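PDB 1F9V: kinesin-like protein KAR3 from Saccharomyces cerevisiae, which probably acts as a microtubule motor, a kinesin that couples the binding and hydrolysis of ATP to force production along microtubules. Local coordinates for residues Phe89-Thr94 with Val243-Ser248; Ser96-Thr101 with Phe315-Pro320; Ile138-Glu143 with Ala216-Phe221; Ser272-Val277 with Lys297-Leu302. The protein carries 2 engineered substitutions. All blocks are in the same frame, centred on the assembly; numbering follows the deposited sequence.

Contact 1: Phe89-Thr94 with Val243-Ser248; sequences FAYGQT and VDLAGS. With ADP (adenosine-5'-diphosphate), chain C.
Phe-89 pairs with Val-243 and Ala-90 with Asp-244 as parallel strands of the central sheet, and Ala-90 bonds the residues either side of Asp-244. Ala-90 N to Val-243 O spans 2.8 Å and is nearly straight (168° at the hydrogen), and Leu-245 N to Ala-90 O spans 3.1 Å. Beyond the strand pairing, Gly-92 O accepts Ser-248 N at 3.1 Å, this donor standing 56° out of the carbonyl plane. Gly-247 CA adds a C-H contact to the same oxygen. A water also bridges the backbone, giving a proton to Ala-246 O and accepting one from Gly-92 N at 2.9 Å, over one face of the Tyr-91 ring.

Side-chain packing runs along both segments. Phe-89 and Val-243 run side by side, with Phe-89 CD1 3.7 Å from Val-243 CB. Tyr-91 has CG anti to the backbone N (chi1 179°), which brings its ring alongside Leu-245 and Ser-248: Leu-245 CD1 meets the ring edge, 3.9 Å from Tyr-91 CD1, and Ser-248 CB comes to 3.4 Å from Tyr-91 CZ. Gly-247 has no room for a side chain, since a CB would collide with Thr-94 OG1.

By sequence these segments are the start of the P-loop and the switch II motif (DLAGS) of kinesins, so Gly-92 joins the phosphate-binding loop to one that in kinesins probably senses the nucleotide. Asp-244 reaches across to Thr-99, and Thr-94 to Glu-249. Helix 98-103 packs on Ala-90, helices 258-281 and 297-306 cover Phe-89 and Leu-245, and strand 311-318 pairs with the other edge of 86-91.

Contact 2: Ser96-Thr101 with Phe315-Pro320; sequences SGKTFT and FVNISP. With MG (magnesium ion), chain B; ADP (adenosine-5'-diphosphate), chain C.
The Walker A P-loop and the first turn of its helix, residues 96-101, lie against the end of strand 311-318, where Asn-317 carries most of the contact. Its CB is 3.4 Å from Ser-96 OG, whose own bond goes to Gln-93 O. Asn-317 OD1 points at the aliphatic start of Lys-98 and is buried without a polar partner. Asn-317 ND2 makes a weak bond to Thr-101 OG1 (3.1 Å, 132° at the hydrogen), and a water links it to Ser-96 O. Thr-101 CG2 sits over the face of the Phe-315 ring, a CH-pi contact 25° off the ring normal.

On the other side the loop grips ADP. Amides of Gly-97, Lys-98, Thr-99 and Phe-100 bond phosphate oxygens, and the Lys-98 chain, bent at its last two torsions, brings NZ to 2.9 Å from ADP O1B. Thr-99 OG1 binds magnesium at 2.2 Å; ADP O2B and four waters complete the six ligands. Phe-100 lays its ring over the adenine, CD1 3.4 Å from ADP C6, and an alanine here would probably leave the base without this flat support and freer to turn. Gly-97 O accepts both Thr-101 N and Thr-101 OG1 (2.9 Å from OG1), from opposite faces of its carbonyl plane.

Contact 3: Ile138-Glu143 with Ala216-Phe221; sequences IEIYNE and ASHSIF. Engineered in segment 216-221: Ala-216 (natural residue Arg).
Ile-140 and Ile-220 cross at an angle on one face of an antiparallel strand pair, their CD1 atoms 3.7 Å apart. Ile-138 joins them on that face, its CG1 4.0 Å from Ile-220 CB. Two pairs of backbone bonds fix this register: Ile-138 with Ile-220, where Ile-220 N lies 2.7 Å from Ile-138 O, and Ile-140 with His-218. His-218 shares the isoleucine face, but its ring nitrogens bond elsewhere, to Ser-270 and Ala-246.

On the other face Glu-139 and Ser-219 bring polar groups together. Glu-139 extends beyond CG so that OE1 takes a weak bond from Ser-217 OG at 3.3 Å, and a water links OE1 to Ser-219 OG.

At the strand end Tyr-141, its CG anti to the backbone N (chi1 178°), turns a ring edge to Ala-216 O, 3.5 Å from CD1. Its CE1 touches the CB of Ala-216, an engineered alanine for arginine. A glycine in place of Tyr-141 would probably open a gap beside Ala-216 and leave Glu-263 without its weak hydroxyl partner.

The pair belongs to the central kinesin sheet: strand 235-244 continues it beyond 218-228, strand 144-147 flanks 130-141, and helix 297-306 covers the isoleucines through Lys-297, Leu-298 and Leu-301.

Contact 4: Ser272-Val277 with Lys297-Leu302; sequences SCLGDV and KLTYLL
Thr-299 meets Cys-273, Leu-274 and Val-277, and this one residue makes the close part of the contact. Its methyl does most of the touching: CG2 lies 3.9 Å from Leu-274 CA and also 3.9 Å from Val-277 CG2. With chi1 at 54°, CG2 stands anti to the carbonyl carbon and is directed between these residues, while OG1 takes the place between the backbone N and the carbonyl carbon. From there OG1 lies 3.6 Å from Cys-273 SG. Thr-299 and Leu-274 have the closest CA atoms of the pair, 6.3 Å apart.

Away from Thr-299 the fit slackens. The axes of the short segments approach only to 9.4 Å, at 43° between their directions, and the total area buried is small, 186 Å². Leu-274 CD2 and Leu-298 CD2 are 4.3 Å apart; both leucines also rest on Phe-89 of the central sheet. On helix 258-281 the residues turned from the contact reach solvent: Ser-272 is exposed, and Asp-276 partly so, its OD1 in a salt bridge to Lys-337.

In kinesins the helix carrying 272-277 follows switch II, so this packing probably joins it to the next helix of the microtubule-facing surface. The interface itself is van der Waals contact. Thr-299 OG1 spends its hydrogen bonds on Phe-293 O and Ser-296 OG, which fix its rotation and leave the methyl to face the other helix.

From the N terminus, residues 89-94 open contact 1, and the P-loop segment 96-101 opens contact 2 just after. Contact 3 then opens and closes (138-143 with 216-221) before contact 1 closes at 243-248, so it lies within both spans. Contact 4 (272-277 with 297-302) follows in series and falls inside the span of contact 2, which closes last, at 315-320; contacts 1 and 2 therefore cross. Contacts 1 and 3 join neighbouring strands of one central sheet, and contact 2 sets the P-loop and its helix against another strand; contacts 1 and 2 meet at the nucleotide. Contact 4 packs helices 258-281 and 297-306 against each other beside that sheet, touching contacts 1 and 3 but not contact 2.

Contact 1: Phe89-Thr94 with Val243-Ser248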
# COMPACT_ATOMS: atom_id res chain seq x y z
N PHE A 89 0.04 1.02 1.13
CA PHE A 89 0.01 1.24 -0.31
C PHE A 89 1.19 0.56 -1.01
O PHE A 89 2.34 0.86 -0.70
CB PHE A 89 0.08 2.74 -0.64
CG PHE A 89 -1.05 3.56 -0.08
CD1 PHE A 89 -2.23 3.74 -0.80
CD2 PHE A 89 -0.91 4.21 1.15
CE1 PHE A 89 -3.25 4.55 -0.31
CE2 PHE A 89 -1.93 5.02 1.65
CZ PHE A 89 -3.10 5.20 0.92
N ALA A 90 0.90 -0.34 -1.94
CA ALA A 90 1.97 -0.98 -2.71
C ALA A 90 2.12 -0.11 -3.96
O ALA A 90 1.17 0.03 -4.74
CB ALA A 90 1.59 -2.40 -3.09
N TYR A 91 3.31 0.47 -4.13
CA TYR A 91 3.62 1.39 -5.23
C TYR A 91 4.79 0.88 -6.05
O TYR A 91 5.74 0.32 -5.50
CB TYR A 91 3.98 2.76 -4.63
CG TYR A 91 4.36 3.83 -5.63
CD1 TYR A 91 3.46 4.83 -5.99
CD2 TYR A 91 5.64 3.85 -6.22
CE1 TYR A 91 3.80 5.82 -6.91
CE2 TYR A 91 5.99 4.84 -7.15
CZ TYR A 91 5.07 5.82 -7.48
OH TYR A 91 5.39 6.80 -8.40
N GLY A 92 4.73 1.09 -7.37
CA GLY A 92 5.81 0.65 -8.23
C GLY A 92 5.36 0.41 -9.65
O GLY A 92 4.16 0.35 -9.93
N GLN A 93 6.31 0.27 -10.56
CA GLN A 93 5.96 0.04 -11.96
C GLN A 93 5.33 -1.32 -12.14
O GLN A 93 5.52 -2.22 -11.32
CB GLN A 93 7.20 0.15 -12.85
CG GLN A 93 8.18 -1.01 -12.68
CD GLN A 93 9.33 -0.95 -13.66
OE1 GLN A 93 9.13 -0.89 -14.88
NE2 GLN A 93 10.55 -0.98 -13.15
N THR A 94 4.59 -1.48 -13.23
CA THR A 94 3.98 -2.77 -13.54
C THR A 94 5.14 -3.76 -13.69
O THR A 94 6.12 -3.47 -14.38
CB THR A 94 3.15 -2.67 -14.84
OG1 THR A 94 2.03 -1.80 -14.61
CG2 THR A 94 2.64 -4.03 -15.27
N VAL A 243 -3.98 -1.39 -0.24
CA VAL A 243 -4.00 -0.95 -1.63
C VAL A 243 -2.89 -1.43 -2.55
O VAL A 243 -1.71 -1.32 -2.22
CB VAL A 243 -4.02 0.61 -1.69
CG1 VAL A 243 -4.30 1.09 -3.11
CG2 VAL A 243 -5.06 1.15 -0.71
N ASP A 244 -3.29 -1.91 -3.72
CA ASP A 244 -2.39 -2.37 -4.77
C ASP A 244 -2.60 -1.29 -5.85
O ASP A 244 -3.53 -1.36 -6.66
CB ASP A 244 -2.86 -3.75 -5.26
CG ASP A 244 -1.99 -4.31 -6.36
OD1 ASP A 244 -1.06 -3.63 -6.82
OD2 ASP A 244 -2.27 -5.47 -6.76
N LEU A 245 -1.74 -0.28 -5.83
CA LEU A 245 -1.85 0.84 -6.76
C LEU A 245 -1.65 0.53 -8.23
O LEU A 245 -1.09 -0.50 -8.60
CB LEU A 245 -0.88 1.95 -6.35
CG LEU A 245 -1.08 2.59 -4.97
CD1 LEU A 245 0.15 3.42 -4.60
CD2 LEU A 245 -2.32 3.48 -4.99
N ALA A 246 -2.12 1.44 -9.08
CA ALA A 246 -1.93 1.31 -10.52
C ALA A 246 -0.42 1.45 -10.78
O ALA A 246 0.28 2.14 -10.03
CB ALA A 246 -2.69 2.42 -11.24
N GLY A 247 0.08 0.80 -11.83
CA GLY A 247 1.49 0.90 -12.15
C GLY A 247 1.96 2.34 -12.28
O GLY A 247 1.30 3.17 -12.91
N SER A 248 3.12 2.65 -11.70
CA SER A 248 3.66 4.00 -11.72
C SER A 248 4.56 4.35 -12.90
O SER A 248 5.08 5.47 -12.96
CB SER A 248 4.45 4.25 -10.43
OG SER A 248 5.52 3.31 -10.34
PB ADP C . 3.05 -5.89 -10.36
O1B ADP C . 3.85 -4.83 -9.69
O2B ADP C . 1.72 -6.20 -9.52
O3B ADP C . 2.74 -5.53 -11.77
PA ADP C . 3.42 -8.73 -9.96
O1A ADP C . 3.31 -8.86 -8.51
O2A ADP C . 2.15 -9.07 -10.59
O3A ADP C . 3.85 -7.25 -10.32
O5' ADP C . 4.52 -9.71 -10.53
C5' ADP C . 5.69 -9.41 -11.30
C4' ADP C . 6.35 -10.80 -11.55
O4' ADP C . 7.37 -10.94 -10.55
C3' ADP C . 5.40 -11.99 -11.32
O3' ADP C . 5.64 -13.08 -12.22
C2' ADP C . 5.63 -12.41 -9.88
O2' ADP C . 5.26 -13.77 -9.60
C1' ADP C . 7.10 -12.06 -9.68
N9 ADP C . 7.42 -11.61 -8.29
C8 ADP C . 7.17 -10.37 -7.82
N7 ADP C . 7.59 -10.28 -6.58
C5 ADP C . 8.11 -11.43 -6.22
C6 ADP C . 8.70 -11.93 -5.08
N6 ADP C . 8.84 -11.14 -4.00
N1 ADP C . 9.15 -13.22 -5.04
C2 ADP C . 9.03 -14.04 -6.10
N3 ADP C . 8.46 -13.57 -7.23
C4 ADP C . 8.00 -12.30 -7.33
O HOH W 1 2.36 2.54 -8.18

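Contact 2: Ser96-Thr101 with Phe315-Pro320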
# COMPACT_ATOMS: atom_id res chain seq x y z
N SER A 96 6.88 -4.87 -11.01
CA SER A 96 7.79 -4.75 -9.87
C SER A 96 7.47 -5.66 -8.69
O SER A 96 8.34 -5.91 -7.85
CB SER A 96 7.87 -3.29 -9.41
OG SER A 96 6.62 -2.82 -8.94
N GLY A 97 6.22 -6.14 -8.60
CA GLY A 97 5.84 -7.02 -7.51
C GLY A 97 4.74 -6.56 -6.55
O GLY A 97 4.58 -7.16 -5.48
N LYS A 98 3.98 -5.53 -6.90
CA LYS A 98 2.91 -5.03 -6.02
C LYS A 98 1.87 -6.10 -5.67
O LYS A 98 1.55 -6.32 -4.50
CB LYS A 98 2.20 -3.84 -6.66
CG LYS A 98 3.07 -2.61 -6.84
CD LYS A 98 2.36 -1.48 -7.58
CE LYS A 98 1.74 -1.94 -8.89
NZ LYS A 98 2.76 -2.16 -9.96
N THR A 99 1.33 -6.75 -6.68
CA THR A 99 0.31 -7.77 -6.46
C THR A 99 0.85 -9.00 -5.74
O THR A 99 0.17 -9.56 -4.89
CB THR A 99 -0.32 -8.19 -7.78
OG1 THR A 99 -0.91 -7.04 -8.38
CG2 THR A 99 -1.40 -9.24 -7.56
N PHE A 100 2.06 -9.42 -6.09
CA PHE A 100 2.66 -10.58 -5.42
C PHE A 100 2.77 -10.25 -3.93
O PHE A 100 2.48 -11.07 -3.07
CB PHE A 100 4.05 -10.88 -5.98
CG PHE A 100 4.68 -12.11 -5.38
CD1 PHE A 100 5.39 -12.05 -4.18
CD2 PHE A 100 4.56 -13.34 -6.02
CE1 PHE A 100 5.96 -13.19 -3.62
CE2 PHE A 100 5.13 -14.50 -5.46
CZ PHE A 100 5.83 -14.42 -4.26
N THR A 101 3.20 -9.03 -3.65
CA THR A 101 3.38 -8.58 -2.28
C THR A 101 2.06 -8.52 -1.52
O THR A 101 1.97 -8.97 -0.38
CB THR A 101 4.05 -7.20 -2.24
OG1 THR A 101 5.41 -7.33 -2.67
CG2 THR A 101 4.01 -6.60 -0.83
N PHE A 315 4.67 1.09 0.61
CA PHE A 315 5.48 -0.07 0.24
C PHE A 315 5.93 0.09 -1.22
O PHE A 315 5.15 -0.16 -2.14
CB PHE A 315 4.63 -1.33 0.41
CG PHE A 315 5.43 -2.55 0.76
CD1 PHE A 315 6.11 -3.24 -0.24
CD2 PHE A 315 5.50 -3.02 2.06
CE1 PHE A 315 6.86 -4.38 0.06
CE2 PHE A 315 6.24 -4.16 2.38
CZ PHE A 315 6.92 -4.84 1.37
N VAL A 316 7.18 0.48 -1.43
CA VAL A 316 7.68 0.69 -2.78
C VAL A 316 8.42 -0.53 -3.34
O VAL A 316 9.50 -0.91 -2.88
CB VAL A 316 8.58 1.94 -2.86
CG1 VAL A 316 9.08 2.15 -4.28
CG2 VAL A 316 7.77 3.16 -2.41
N ASN A 317 7.80 -1.12 -4.36
CA ASN A 317 8.31 -2.30 -5.03
C ASN A 317 9.18 -1.91 -6.20
O ASN A 317 8.82 -1.04 -7.00
CB ASN A 317 7.14 -3.14 -5.55
CG ASN A 317 6.28 -3.69 -4.43
OD1 ASN A 317 5.19 -3.19 -4.17
ND2 ASN A 317 6.78 -4.72 -3.76
N ILE A 318 10.34 -2.56 -6.32
CA ILE A 318 11.23 -2.29 -7.43
C ILE A 318 11.86 -3.56 -7.97
O ILE A 318 12.01 -4.55 -7.26
CB ILE A 318 12.37 -1.30 -7.06
CG1 ILE A 318 13.19 -1.85 -5.90
CG2 ILE A 318 11.79 0.08 -6.73
CD1 ILE A 318 14.51 -1.11 -5.71
N SER A 319 12.20 -3.52 -9.25
CA SER A 319 12.85 -4.64 -9.91
C SER A 319 14.35 -4.45 -9.69
O SER A 319 14.83 -3.32 -9.55
CB SER A 319 12.54 -4.61 -11.40
OG SER A 319 13.59 -5.21 -12.15
N PRO A 320 15.12 -5.55 -9.63
CA PRO A 320 16.57 -5.45 -9.42
C PRO A 320 17.33 -5.33 -10.75
O PRO A 320 18.54 -5.11 -10.76
CB PRO A 320 16.91 -6.75 -8.72
CG PRO A 320 15.96 -7.74 -9.36
CD PRO A 320 14.69 -6.96 -9.70
MG MG B . -0.34 -6.18 -10.30
PB ADP C . 3.05 -5.89 -10.36
O1B ADP C . 3.85 -4.83 -9.69
O2B ADP C . 1.72 -6.20 -9.52
O3B ADP C . 2.74 -5.53 -11.77
PA ADP C . 3.42 -8.73 -9.96
O1A ADP C . 3.31 -8.86 -8.51
O2A ADP C . 2.15 -9.07 -10.59
O3A ADP C . 3.85 -7.25 -10.32
O5' ADP C . 4.52 -9.71 -10.53
C5' ADP C . 5.69 -9.41 -11.30
C4' ADP C . 6.35 -10.80 -11.55
O4' ADP C . 7.37 -10.94 -10.55
C3' ADP C . 5.40 -11.99 -11.32
O3' ADP C . 5.64 -13.08 -12.22
C2' ADP C . 5.63 -12.41 -9.88
O2' ADP C . 5.26 -13.77 -9.60
C1' ADP C . 7.10 -12.06 -9.68
N9 ADP C . 7.42 -11.61 -8.29
C8 ADP C . 7.17 -10.37 -7.82
N7 ADP C . 7.59 -10.28 -6.58
C5 ADP C . 8.11 -11.43 -6.22
C6 ADP C . 8.70 -11.93 -5.08
N6 ADP C . 8.84 -11.14 -4.00
N1 ADP C . 9.15 -13.22 -5.04
C2 ADP C . 9.03 -14.04 -6.10
N3 ADP C . 8.46 -13.57 -7.23
C4 ADP C . 8.00 -12.30 -7.33
O HOH W 2 9.19 -5.98 -5.26
O HOH W 3 -0.65 -4.24 -9.29
O HOH W 4 -0.11 -8.18 -11.15
O HOH W 5 0.29 -5.11 -12.22
O HOH W 6 -2.43 -6.40 -10.99

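Contact 3: Ile138-Glu143 with Ala216-Phe221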
# COMPACT_ATOMS: atom_id res chain seq x y z
N ILE A 138 -12.81 -3.12 -3.68
CA ILE A 138 -13.15 -2.26 -4.79
C ILE A 138 -11.92 -1.89 -5.59
O ILE A 138 -10.79 -2.20 -5.20
CB ILE A 138 -13.80 -0.93 -4.29
CG1 ILE A 138 -12.78 -0.13 -3.47
CG2 ILE A 138 -15.04 -1.23 -3.43
CD1 ILE A 138 -13.19 1.31 -3.19
N GLU A 139 -12.15 -1.23 -6.71
CA GLU A 139 -11.06 -0.74 -7.53
C GLU A 139 -11.45 0.65 -7.99
O GLU A 139 -12.63 0.97 -8.09
CB GLU A 139 -10.82 -1.66 -8.74
CG GLU A 139 -11.52 -1.19 -9.99
CD GLU A 139 -11.28 -2.09 -11.19
OE1 GLU A 139 -10.40 -2.98 -11.11
OE2 GLU A 139 -11.97 -1.90 -12.20
N ILE A 140 -10.45 1.49 -8.23
CA ILE A 140 -10.68 2.82 -8.74
C ILE A 140 -10.00 2.82 -10.10
O ILE A 140 -8.79 2.58 -10.20
CB ILE A 140 -10.06 3.91 -7.84
CG1 ILE A 140 -10.88 4.05 -6.55
CG2 ILE A 140 -10.05 5.25 -8.57
CD1 ILE A 140 -10.26 4.95 -5.51
N TYR A 141 -10.78 3.03 -11.15
CA TYR A 141 -10.27 3.06 -12.51
C TYR A 141 -10.80 4.33 -13.17
O TYR A 141 -12.01 4.55 -13.24
CB TYR A 141 -10.74 1.83 -13.29
CG TYR A 141 -10.28 1.85 -14.73
CD1 TYR A 141 -8.92 1.89 -15.04
CD2 TYR A 141 -11.20 1.87 -15.78
CE1 TYR A 141 -8.49 1.96 -16.36
CE2 TYR A 141 -10.77 1.94 -17.11
CZ TYR A 141 -9.41 1.99 -17.39
OH TYR A 141 -8.97 2.07 -18.69
N ASN A 142 -9.88 5.16 -13.65
CA ASN A 142 -10.26 6.41 -14.28
C ASN A 142 -11.09 7.22 -13.30
O ASN A 142 -12.08 7.84 -13.68
CB ASN A 142 -11.06 6.15 -15.56
CG ASN A 142 -10.17 5.97 -16.76
OD1 ASN A 142 -9.01 6.37 -16.74
ND2 ASN A 142 -10.70 5.38 -17.82
N GLU A 143 -10.68 7.18 -12.04
CA GLU A 143 -11.33 7.91 -10.95
C GLU A 143 -12.76 7.49 -10.64
O GLU A 143 -13.51 8.24 -10.00
CB GLU A 143 -11.26 9.43 -11.23
CG GLU A 143 -9.83 10.00 -11.23
CD GLU A 143 -9.09 9.78 -9.90
OE1 GLU A 143 -9.14 10.67 -9.03
OE2 GLU A 143 -8.45 8.71 -9.74
N ALA A 216 -3.75 -0.85 -14.43
CA ALA A 216 -4.10 0.55 -14.66
C ALA A 216 -5.11 1.08 -13.64
O ALA A 216 -5.67 2.16 -13.81
CB ALA A 216 -4.64 0.74 -16.07
N SER A 217 -5.34 0.33 -12.58
CA SER A 217 -6.29 0.77 -11.57
C SER A 217 -5.76 0.53 -10.17
O SER A 217 -4.81 -0.23 -9.98
CB SER A 217 -7.63 0.04 -11.74
OG SER A 217 -7.50 -1.34 -11.45
N HIS A 218 -6.37 1.20 -9.20
CA HIS A 218 -6.00 1.02 -7.81
C HIS A 218 -6.99 0.01 -7.25
O HIS A 218 -8.20 0.20 -7.35
CB HIS A 218 -6.15 2.32 -7.02
CG HIS A 218 -5.42 3.48 -7.61
ND1 HIS A 218 -4.15 3.38 -8.12
CD2 HIS A 218 -5.78 4.78 -7.72
CE1 HIS A 218 -3.75 4.58 -8.53
NE2 HIS A 218 -4.73 5.44 -8.30
N SER A 219 -6.49 -1.07 -6.67
CA SER A 219 -7.36 -2.08 -6.07
C SER A 219 -7.26 -1.88 -4.57
O SER A 219 -6.17 -1.81 -4.01
CB SER A 219 -6.91 -3.48 -6.49
OG SER A 219 -6.97 -3.60 -7.90
N ILE A 220 -8.41 -1.78 -3.91
CA ILE A 220 -8.43 -1.52 -2.47
C ILE A 220 -9.22 -2.55 -1.67
O ILE A 220 -10.42 -2.71 -1.87
CB ILE A 220 -9.01 -0.11 -2.20
CG1 ILE A 220 -8.27 0.92 -3.06
CG2 ILE A 220 -8.87 0.25 -0.72
CD1 ILE A 220 -9.18 1.85 -3.83
N PHE A 221 -8.54 -3.25 -0.77
CA PHE A 221 -9.18 -4.24 0.09
C PHE A 221 -9.40 -3.55 1.44
O PHE A 221 -8.46 -3.21 2.15
CB PHE A 221 -8.27 -5.47 0.25
CG PHE A 221 -8.98 -6.70 0.73
CD1 PHE A 221 -9.20 -6.91 2.08
CD2 PHE A 221 -9.44 -7.65 -0.18
CE1 PHE A 221 -9.86 -8.05 2.53
CE2 PHE A 221 -10.11 -8.80 0.26
CZ PHE A 221 -10.32 -9.00 1.62
O HOH W 7 -8.48 -4.41 -10.03
O HOH W 8 -7.25 4.50 -13.12

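Contact 4: Ser272-Val277 with Lys297-Leu302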
# COMPACT_ATOMS: atom_id res chain seq x y z
N SER A 272 0.28 11.30 -8.38
CA SER A 272 0.89 12.56 -8.01
C SER A 272 0.22 13.11 -6.75
O SER A 272 0.88 13.56 -5.81
CB SER A 272 0.74 13.57 -9.15
OG SER A 272 1.09 14.86 -8.70
N CYS A 273 -1.12 13.08 -6.75
CA CYS A 273 -1.89 13.57 -5.63
C CYS A 273 -1.59 12.76 -4.37
O CYS A 273 -1.42 13.31 -3.29
CB CYS A 273 -3.39 13.51 -5.95
SG CYS A 273 -4.44 14.04 -4.58
N LEU A 274 -1.54 11.44 -4.50
CA LEU A 274 -1.26 10.59 -3.35
C LEU A 274 0.09 10.97 -2.74
O LEU A 274 0.20 11.13 -1.52
CB LEU A 274 -1.23 9.11 -3.78
CG LEU A 274 -0.87 8.11 -2.67
CD1 LEU A 274 -1.91 8.15 -1.57
CD2 LEU A 274 -0.76 6.72 -3.27
N GLY A 275 1.10 11.15 -3.58
CA GLY A 275 2.41 11.53 -3.08
C GLY A 275 2.36 12.87 -2.37
O GLY A 275 2.97 13.04 -1.31
N ASP A 276 1.64 13.82 -2.95
CA ASP A 276 1.53 15.15 -2.36
C ASP A 276 0.84 15.08 -1.00
O ASP A 276 1.27 15.74 -0.05
CB ASP A 276 0.75 16.08 -3.28
CG ASP A 276 1.55 16.51 -4.49
OD1 ASP A 276 2.80 16.49 -4.43
OD2 ASP A 276 0.94 16.87 -5.51
N VAL A 277 -0.22 14.29 -0.91
CA VAL A 277 -0.97 14.16 0.33
C VAL A 277 -0.11 13.51 1.43
O VAL A 277 -0.03 14.02 2.54
CB VAL A 277 -2.28 13.34 0.11
CG1 VAL A 277 -2.88 12.90 1.43
CG2 VAL A 277 -3.28 14.18 -0.67
N LYS A 297 -9.83 10.59 -6.23
CA LYS A 297 -10.82 9.69 -5.65
C LYS A 297 -10.22 8.87 -4.51
O LYS A 297 -10.83 8.73 -3.46
CB LYS A 297 -11.38 8.77 -6.74
CG LYS A 297 -12.56 7.93 -6.29
CD LYS A 297 -13.75 8.81 -5.93
CE LYS A 297 -14.75 8.86 -7.05
NZ LYS A 297 -16.04 9.45 -6.62
N LEU A 298 -9.02 8.34 -4.72
CA LEU A 298 -8.38 7.52 -3.70
C LEU A 298 -8.10 8.24 -2.39
O LEU A 298 -8.41 7.72 -1.32
CB LEU A 298 -7.06 6.94 -4.23
CG LEU A 298 -6.30 6.04 -3.24
CD1 LEU A 298 -7.05 4.73 -3.05
CD2 LEU A 298 -4.89 5.78 -3.79
N THR A 299 -7.51 9.44 -2.46
CA THR A 299 -7.20 10.18 -1.25
C THR A 299 -8.47 10.69 -0.57
O THR A 299 -8.54 10.77 0.65
CB THR A 299 -6.23 11.37 -1.52
OG1 THR A 299 -6.76 12.21 -2.56
CG2 THR A 299 -4.85 10.85 -1.94
N TYR A 300 -9.48 11.03 -1.37
CA TYR A 300 -10.73 11.52 -0.81
C TYR A 300 -11.42 10.38 -0.06
O TYR A 300 -11.90 10.55 1.06
CB TYR A 300 -11.63 12.05 -1.92
CG TYR A 300 -12.92 12.63 -1.40
CD1 TYR A 300 -12.92 13.61 -0.41
CD2 TYR A 300 -14.15 12.16 -1.87
CE1 TYR A 300 -14.13 14.11 0.11
CE2 TYR A 300 -15.35 12.66 -1.37
CZ TYR A 300 -15.33 13.63 -0.38
OH TYR A 300 -16.52 14.08 0.13
N LEU A 301 -11.46 9.21 -0.69
CA LEU A 301 -12.08 8.05 -0.08
C LEU A 301 -11.42 7.67 1.24
O LEU A 301 -12.09 7.33 2.22
CB LEU A 301 -12.01 6.85 -1.02
CG LEU A 301 -12.38 5.49 -0.42
CD1 LEU A 301 -13.87 5.44 -0.17
CD2 LEU A 301 -11.98 4.36 -1.36
N LEU A 302 -10.09 7.75 1.28
CA LEU A 302 -9.32 7.35 2.46
C LEU A 302 -8.92 8.42 3.46
O LEU A 302 -8.17 8.13 4.39
CB LEU A 302 -8.05 6.62 2.00
CG LEU A 302 -8.26 5.42 1.07
CD1 LEU A 302 -6.90 4.89 0.59
CD2 LEU A 302 -9.03 4.34 1.83